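Local coordinates for peroxiredoxin (Akkermansia muciniphila, PDB 6KHX), which probably reduces hydrogen peroxide and organic hydroperoxides through cysteine thiol chemistry, as a typical 2-Cys peroxiredoxin of the thioredoxin-like clan, at residues F56-G61 against T87-G92; F47-E52 against A136-F141. One frame throughout, in Å; residues are numbered along the deposited sequence.

Contact 1: F56-G61 against T87-G92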
ATOM      1  N   PHE B  56      35.168   9.028 -38.609  1.00 45.90           N
ATOM      2  CA  PHE B  56      35.034   7.582 -38.444  1.00 41.45           C
ATOM      3  C   PHE B  56      35.011   6.877 -39.795  1.00 42.78           C
ATOM      4  O   PHE B  56      35.521   5.758 -39.929  1.00 41.82           O
ATOM      5  CB  PHE B  56      33.777   7.241 -37.640  1.00 44.43           C
ATOM      6  CG  PHE B  56      34.021   7.111 -36.160  1.00 38.76           C
ATOM      7  CD1 PHE B  56      34.724   6.032 -35.652  1.00 36.05           C
ATOM      8  CD2 PHE B  56      33.518   8.052 -35.275  1.00 32.99           C
ATOM      9  CE1 PHE B  56      34.950   5.911 -34.293  1.00 31.45           C
ATOM     10  CE2 PHE B  56      33.736   7.931 -33.920  1.00 28.78           C
ATOM     11  CZ  PHE B  56      34.451   6.858 -33.428  1.00 29.20           C
ATOM     12  N   GLN B  57      34.403   7.506 -40.804  1.00 45.83           N
ATOM     13  CA  GLN B  57      34.460   6.936 -42.149  1.00 41.96           C
ATOM     14  C   GLN B  57      35.895   6.870 -42.665  1.00 48.01           C
ATOM     15  O   GLN B  57      36.290   5.882 -43.295  1.00 48.52           O
ATOM     16  CB  GLN B  57      33.589   7.742 -43.106  1.00 41.23           C
ATOM     17  CG  GLN B  57      33.615   7.235 -44.537  1.00 47.07           C
ATOM     18  CD  GLN B  57      33.044   5.835 -44.686  1.00 46.99           C
ATOM     19  OE1 GLN B  57      32.046   5.486 -44.053  1.00 45.88           O
ATOM     20  NE2 GLN B  57      33.662   5.033 -45.541  1.00 42.21           N
ATOM     21  N   GLU B  58      36.689   7.920 -42.417  1.00 46.12           N
ATOM     22  CA  GLU B  58      38.056   7.954 -42.935  1.00 48.24           C
ATOM     23  C   GLU B  58      38.933   6.899 -42.277  1.00 51.15           C
ATOM     24  O   GLU B  58      39.854   6.371 -42.914  1.00 49.85           O
ATOM     25  CB  GLU B  58      38.688   9.338 -42.719  1.00 51.43           C
ATOM     26  CG  GLU B  58      37.869  10.553 -43.165  1.00 50.32           C
ATOM     27  CD  GLU B  58      37.754  10.711 -44.675  1.00 67.12           C
ATOM     28  OE1 GLU B  58      37.978   9.729 -45.414  1.00 71.97           O
ATOM     29  OE2 GLU B  58      37.436  11.833 -45.129  1.00 73.81           O
ATOM     30  N   ALA B  59      38.675   6.593 -41.009  1.00 49.70           N
ATOM     31  CA  ALA B  59      39.432   5.603 -40.258  1.00 46.24           C
ATOM     32  C   ALA B  59      38.806   4.213 -40.317  1.00 43.02           C
ATOM     33  O   ALA B  59      39.199   3.335 -39.543  1.00 45.96           O
ATOM     34  CB  ALA B  59      39.576   6.054 -38.800  1.00 39.86           C
ATOM     35  N   LEU B  60      37.838   3.995 -41.209  1.00 40.78           N
ATOM     36  CA  LEU B  60      37.112   2.732 -41.200  1.00 45.48           C
ATOM     37  C   LEU B  60      38.042   1.548 -41.429  1.00 46.77           C
ATOM     38  O   LEU B  60      37.823   0.472 -40.862  1.00 50.75           O
ATOM     39  CB  LEU B  60      36.005   2.749 -42.253  1.00 43.83           C
ATOM     40  CG  LEU B  60      34.925   1.679 -42.090  1.00 42.24           C
ATOM     41  CD1 LEU B  60      34.383   1.685 -40.669  1.00 44.79           C
ATOM     42  CD2 LEU B  60      33.808   1.876 -43.101  1.00 45.86           C
ATOM     43  N   GLY B  61      39.091   1.728 -42.233  1.00 47.04           N
ATOM     44  CA  GLY B  61      40.017   0.634 -42.473  1.00 42.85           C
ATOM     45  C   GLY B  61      40.765   0.222 -41.220  1.00 45.41           C
ATOM     46  O   GLY B  61      41.008  -0.967 -40.992  1.00 49.16           O
ATOM     47  N   THR B  87      23.749  14.460 -48.726  1.00 48.07           N
ATOM     48  CA  THR B  87      24.113  15.867 -48.781  1.00 49.46           C
ATOM     49  C   THR B  87      25.627  15.987 -48.850  1.00 57.35           C
ATOM     50  O   THR B  87      26.318  15.413 -47.997  1.00 53.34           O
ATOM     51  CB  THR B  87      23.588  16.620 -47.554  1.00 45.08           C
ATOM     52  OG1 THR B  87      22.162  16.530 -47.513  1.00 44.85           O
ATOM     53  CG2 THR B  87      23.994  18.088 -47.612  1.00 46.30           C
ATOM     54  N   PRO B  88      26.182  16.717 -49.822  1.00 59.83           N
ATOM     55  CA  PRO B  88      27.644  16.791 -49.943  1.00 54.96           C
ATOM     56  C   PRO B  88      28.285  17.457 -48.733  1.00 55.26           C
ATOM     57  O   PRO B  88      27.703  18.336 -48.094  1.00 57.44           O
ATOM     58  CB  PRO B  88      27.856  17.614 -51.222  1.00 56.06           C
ATOM     59  CG  PRO B  88      26.582  18.348 -51.425  1.00 57.31           C
ATOM     60  CD  PRO B  88      25.502  17.450 -50.904  1.00 53.42           C
ATOM     61  N   ARG B  89      29.509  17.012 -48.424  1.00 52.71           N
ATOM     62  CA  ARG B  89      30.192  17.460 -47.213  1.00 52.03           C
ATOM     63  C   ARG B  89      30.426  18.964 -47.229  1.00 57.59           C
ATOM     64  O   ARG B  89      30.338  19.624 -46.186  1.00 57.15           O
ATOM     65  CB  ARG B  89      31.522  16.722 -47.063  1.00 50.05           C
ATOM     66  CG  ARG B  89      31.377  15.220 -47.039  1.00 50.66           C
ATOM     67  CD  ARG B  89      32.702  14.523 -46.815  1.00 49.31           C
ATOM     68  NE  ARG B  89      32.519  13.074 -46.819  1.00 52.85           N
ATOM     69  CZ  ARG B  89      33.495  12.187 -46.643  1.00 59.32           C
ATOM     70  NH1 ARG B  89      34.745  12.593 -46.450  1.00 60.83           N
ATOM     71  NH2 ARG B  89      33.217  10.888 -46.668  1.00 54.86           N
ATOM     72  N   ASP B  90      30.717  19.530 -48.404  1.00 61.15           N
ATOM     73  CA  ASP B  90      30.957  20.965 -48.501  1.00 59.51           C
ATOM     74  C   ASP B  90      29.701  21.785 -48.236  1.00 57.20           C
ATOM     75  O   ASP B  90      29.788  23.014 -48.148  1.00 58.47           O
ATOM     76  CB  ASP B  90      31.556  21.300 -49.873  1.00 64.55           C
ATOM     77  CG  ASP B  90      30.747  20.727 -51.029  1.00 72.29           C
ATOM     78  OD1 ASP B  90      29.609  21.192 -51.264  1.00 73.41           O
ATOM     79  OD2 ASP B  90      31.257  19.803 -51.704  1.00 76.08           O
ATOM     80  N   GLN B  91      28.552  21.132 -48.081  1.00 58.84           N
ATOM     81  CA  GLN B  91      27.311  21.781 -47.684  1.00 63.77           C
ATOM     82  C   GLN B  91      26.890  21.382 -46.277  1.00 55.75           C
ATOM     83  O   GLN B  91      25.744  21.628 -45.888  1.00 58.69           O
ATOM     84  CB  GLN B  91      26.209  21.431 -48.682  1.00 60.10           C
ATOM     85  CG  GLN B  91      26.491  21.911 -50.091  1.00 64.17           C
ATOM     86  CD  GLN B  91      25.359  21.605 -51.043  1.00 70.51           C
ATOM     87  OE1 GLN B  91      25.587  21.238 -52.199  1.00 70.72           O
ATOM     88  NE2 GLN B  91      24.127  21.744 -50.565  1.00 72.08           N
ATOM     89  N   GLY B  92      27.794  20.787 -45.505  1.00 54.33           N
ATOM     90  CA  GLY B  92      27.495  20.310 -44.171  1.00 54.45           C
ATOM     91  C   GLY B  92      27.015  18.878 -44.094  1.00 50.35           C
ATOM     92  O   GLY B  92      26.668  18.419 -43.000  1.00 54.93           O
TER
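Gln57 and Glu58, in the last turn of helix 48-58, meet the long arm of Arg89, and the contact joins the C-terminal end of that helix to the loop between helix 78-85 and strand 101-103 in the thioredoxin-like domain. The backbones stay well apart, 12.4 Å between Gln57 CA and Arg89 CA, and it is the arginine that bridges the distance. Starting at the front of the segment, Phe56 turns inward to stack on Phe39 and rest on Val70, which anchors the helix end against the central sheet. Gln57 comes next and offers only its aliphatic part to the arginine: its CG lies 4.2 Å from Arg89 NH2, an oblique approach to the guanidinium, while its amide oxygen goes elsewhere, to the backbone N of Ser98. Glu58 makes the polar contact. Its chain bends at chi2 (-71°), and this swings the carboxylate across to Arg89, where OE2 of Glu58 receives a hydrogen bond from NH1 of Arg89 at 3.1 Å. The bond, part of a salt bridge, is far from straight, with an N-H...O angle of 136°. NH1 comes in from above the carboxylate plane; one oxygen and one nitrogen make the bond, with the planes of the two groups 79° apart. At Ala59 the helix ends. Arg89 itself runs extended from CG to NE. With one bent bond at the protein surface, the Glu58-Arg89 pair probably adds a modest, solvent-screened attraction, while the bond from Arg89 NE to the carbonyl of Gln95 helps to fix where the guanidinium lies.

Contact 2: F47-E52 against A136-F141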
ATOM      1  N   PHE B  47      26.871  20.314 -36.405  1.00 44.82           N
ATOM      2  CA  PHE B  47      28.213  20.863 -36.594  1.00 42.59           C
ATOM      3  C   PHE B  47      29.312  19.860 -36.257  1.00 42.24           C
ATOM      4  O   PHE B  47      30.022  19.419 -37.164  1.00 43.79           O
ATOM      5  CB  PHE B  47      28.328  22.140 -35.760  1.00 42.54           C
ATOM      6  CG  PHE B  47      27.077  22.981 -35.781  1.00 45.09           C
ATOM      7  CD1 PHE B  47      26.459  23.307 -36.983  1.00 40.19           C
ATOM      8  CD2 PHE B  47      26.498  23.415 -34.595  1.00 41.15           C
ATOM      9  CE1 PHE B  47      25.295  24.062 -36.995  1.00 43.05           C
ATOM     10  CE2 PHE B  47      25.339  24.177 -34.604  1.00 36.41           C
ATOM     11  CZ  PHE B  47      24.736  24.501 -35.803  1.00 33.96           C
ATOM     12  N   VAL B  48      29.493  19.497 -34.982  1.00 41.23           N
ATOM     13  CA  VAL B  48      30.528  18.529 -34.619  1.00 42.00           C
ATOM     14  C   VAL B  48      30.154  17.135 -35.105  1.00 43.87           C
ATOM     15  O   VAL B  48      31.019  16.341 -35.509  1.00 44.16           O
ATOM     16  CB  VAL B  48      30.760  18.540 -33.098  1.00 38.92           C
ATOM     17  CG1 VAL B  48      31.824  17.516 -32.708  1.00 42.18           C
ATOM     18  CG2 VAL B  48      31.164  19.914 -32.634  1.00 40.93           C
ATOM     19  N   CYS B  49      28.863  16.823 -35.074  1.00 41.75           N
ATOM     20  CA  CYS B  49      28.407  15.479 -35.412  1.00 39.95           C
ATOM     21  C   CYS B  49      28.858  15.043 -36.803  1.00 45.59           C
ATOM     22  O   CYS B  49      29.371  13.915 -36.932  1.00 44.81           O
ATOM     23  CB  CYS B  49      26.884  15.425 -35.240  1.00 40.46           C
ATOM     24  SG  CYS B  49      26.274  16.286 -33.716  1.00 55.69           S
ATOM     25  N   PRO B  50      28.718  15.855 -37.868  1.00 44.52           N
ATOM     26  CA  PRO B  50      29.246  15.415 -39.171  1.00 42.49           C
ATOM     27  C   PRO B  50      30.754  15.219 -39.179  1.00 44.20           C
ATOM     28  O   PRO B  50      31.238  14.320 -39.872  1.00 42.26           O
ATOM     29  CB  PRO B  50      28.810  16.535 -40.131  1.00 43.03           C
ATOM     30  CG  PRO B  50      28.543  17.703 -39.268  1.00 42.62           C
ATOM     31  CD  PRO B  50      28.000  17.138 -37.993  1.00 41.89           C
ATOM     32  N   THR B  51      31.519  16.032 -38.446  1.00 40.25           N
ATOM     33  CA  THR B  51      32.963  15.819 -38.430  1.00 44.83           C
ATOM     34  C   THR B  51      33.313  14.490 -37.777  1.00 44.85           C
ATOM     35  O   THR B  51      34.188  13.765 -38.265  1.00 46.49           O
ATOM     36  CB  THR B  51      33.674  16.977 -37.734  1.00 45.33           C
ATOM     37  OG1 THR B  51      33.593  16.832 -36.311  1.00 39.13           O
ATOM     38  CG2 THR B  51      33.028  18.265 -38.146  1.00 47.62           C
ATOM     39  N   GLU B  52      32.617  14.134 -36.696  1.00 44.21           N
ATOM     40  CA  GLU B  52      32.862  12.836 -36.072  1.00 39.93           C
ATOM     41  C   GLU B  52      32.473  11.695 -37.007  1.00 40.39           C
ATOM     42  O   GLU B  52      33.221  10.717 -37.153  1.00 39.58           O
ATOM     43  CB  GLU B  52      32.113  12.745 -34.743  1.00 35.82           C
ATOM     44  CG  GLU B  52      32.528  13.826 -33.752  1.00 37.64           C
ATOM     45  CD  GLU B  52      31.897  13.661 -32.382  1.00 39.67           C
ATOM     46  OE1 GLU B  52      32.634  13.362 -31.416  1.00 37.14           O
ATOM     47  OE2 GLU B  52      30.661  13.821 -32.276  1.00 37.57           O
ATOM     48  N   ALA B 136      20.718  12.597 -27.655  1.00 31.32           N
ATOM     49  CA  ALA B 136      21.860  11.862 -27.120  1.00 30.64           C
ATOM     50  C   ALA B 136      23.092  12.753 -26.998  1.00 33.07           C
ATOM     51  O   ALA B 136      23.397  13.548 -27.892  1.00 26.63           O
ATOM     52  CB  ALA B 136      22.181  10.658 -28.004  1.00 26.81           C
ATOM     53  N   TYR B 137      23.801  12.607 -25.879  1.00 29.86           N
ATOM     54  CA  TYR B 137      25.123  13.190 -25.728  1.00 27.46           C
ATOM     55  C   TYR B 137      26.139  12.400 -26.555  1.00 30.79           C
ATOM     56  O   TYR B 137      25.842  11.338 -27.111  1.00 28.23           O
ATOM     57  CB  TYR B 137      25.544  13.199 -24.258  1.00 27.69           C
ATOM     58  CG  TYR B 137      25.048  14.381 -23.451  1.00 34.35           C
ATOM     59  CD1 TYR B 137      25.496  15.673 -23.722  1.00 40.40           C
ATOM     60  CD2 TYR B 137      24.157  14.207 -22.395  1.00 32.31           C
ATOM     61  CE1 TYR B 137      25.055  16.758 -22.976  1.00 35.33           C
ATOM     62  CE2 TYR B 137      23.713  15.287 -21.644  1.00 31.74           C
ATOM     63  CZ  TYR B 137      24.165  16.559 -21.942  1.00 34.36           C
ATOM     64  OH  TYR B 137      23.733  17.634 -21.202  1.00 38.42           O
ATOM     65  N   ARG B 138      27.364  12.929 -26.633  1.00 31.58           N
ATOM     66  CA  ARG B 138      28.422  12.298 -27.428  1.00 35.56           C
ATOM     67  C   ARG B 138      28.959  11.100 -26.653  1.00 32.66           C
ATOM     68  O   ARG B 138      29.960  11.167 -25.932  1.00 34.04           O
ATOM     69  CB  ARG B 138      29.516  13.302 -27.779  1.00 32.87           C
ATOM     70  CG  ARG B 138      28.976  14.426 -28.627  1.00 31.77           C
ATOM     71  CD  ARG B 138      30.035  15.319 -29.223  1.00 33.17           C
ATOM     72  NE  ARG B 138      29.387  16.534 -29.693  1.00 36.69           N
ATOM     73  CZ  ARG B 138      28.685  16.627 -30.817  1.00 35.84           C
ATOM     74  NH1 ARG B 138      28.559  15.579 -31.623  1.00 31.94           N
ATOM     75  NH2 ARG B 138      28.112  17.781 -31.136  1.00 36.09           N
ATOM     76  N   GLY B 139      28.268   9.978 -26.809  1.00 31.56           N
ATOM     77  CA  GLY B 139      28.549   8.778 -26.024  1.00 27.85           C
ATOM     78  C   GLY B 139      29.268   7.732 -26.867  1.00 28.98           C
ATOM     79  O   GLY B 139      28.932   7.541 -28.029  1.00 31.78           O
ATOM     80  N   LEU B 140      30.221   7.033 -26.267  1.00 25.33           N
ATOM     81  CA  LEU B 140      30.957   6.024 -27.022  1.00 29.40           C
ATOM     82  C   LEU B 140      31.154   4.783 -26.165  1.00 29.19           C
ATOM     83  O   LEU B 140      31.466   4.883 -24.975  1.00 27.61           O
ATOM     84  CB  LEU B 140      32.313   6.553 -27.515  1.00 25.42           C
ATOM     85  CG  LEU B 140      33.141   5.580 -28.363  1.00 29.50           C
ATOM     86  CD1 LEU B 140      33.825   6.298 -29.524  1.00 26.52           C
ATOM     87  CD2 LEU B 140      34.168   4.845 -27.506  1.00 23.30           C
ATOM     88  N   PHE B 141      30.946   3.615 -26.774  1.00 25.45           N
ATOM     89  CA  PHE B 141      31.038   2.336 -26.083  1.00 30.49           C
ATOM     90  C   PHE B 141      31.872   1.362 -26.895  1.00 31.89           C
ATOM     91  O   PHE B 141      31.709   1.257 -28.121  1.00 32.47           O
ATOM     92  CB  PHE B 141      29.653   1.714 -25.819  1.00 25.49           C
ATOM     93  CG  PHE B 141      28.726   2.607 -25.050  1.00 27.06           C
ATOM     94  CD1 PHE B 141      28.027   3.623 -25.689  1.00 26.16           C
ATOM     95  CD2 PHE B 141      28.576   2.449 -23.685  1.00 23.73           C
ATOM     96  CE1 PHE B 141      27.189   4.451 -24.983  1.00 26.08           C
ATOM     97  CE2 PHE B 141      27.739   3.277 -22.969  1.00 26.75           C
ATOM     98  CZ  PHE B 141      27.042   4.278 -23.618  1.00 29.40           C
TER
HETATM   99  O   HOH W   1      26.857  19.776 -33.132  1.00 36.86           O
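Arg138 reaches from strand 138-143 of the thioredoxin-like sheet to the N-terminal end of helix 48-58, setting its guanidinium against Val48, Cys49 and Glu52. This is the classic peroxiredoxin site, where a cysteine at the helix start faces an arginine; by family resemblance Cys49 is probably the peroxidatic cysteine. The tight part lies around the guanidinium. Arg138 runs extended from CG to NE, and its chi4 of -77° turns NH1 to both Cys49 and Glu52. Val48 CB sits over one face, 3.4 Å from Arg138 NH2. Arg138 NH1 gives a hydrogen bond to Cys49 SG at 3.2 Å, fairly straight at 155°. Glu52, a turn on from Val48, places OE2 2.8 Å from Arg138 NH1; this salt bridge carries only a weak hydrogen bond, bent to 128°. Arg161 holds the other carboxylate oxygen, and Arg138 NE bonds to the Phe157 carbonyl; these outside bonds help to fix both groups in place. Cys183 of the second subunit packs on Val48, placing the site at the subunit interface. The looser side is linked through water, which accepts from Val48 N at 3.2 Å and, weakly, from Arg138 NH2 at 3.1 Å.

In the fold
Helix 48-58 serves both contacts, its first residues in contact 2 and its last turn in contact 1, with centres about 13 Å apart. Contact 2 is fully buried and ties the helix to the central sheet; contact 1 sits at the surface and ties it to a loop. Each relies on an arginine reaching a glutamate. Across the segments, the surface arginine adds only the aliphatic part of a glutamine, whereas the buried one adds a cysteine sulfur, a valine and a weak bond to water. The two also touch directly, Phe56 CZ lying 4.0 Å from Leu140 CD1. The second subunit borders both, its Ser206 beside Asp90 in contact 1 and its Pro184 and Leu185 beside Thr51 in contact 2.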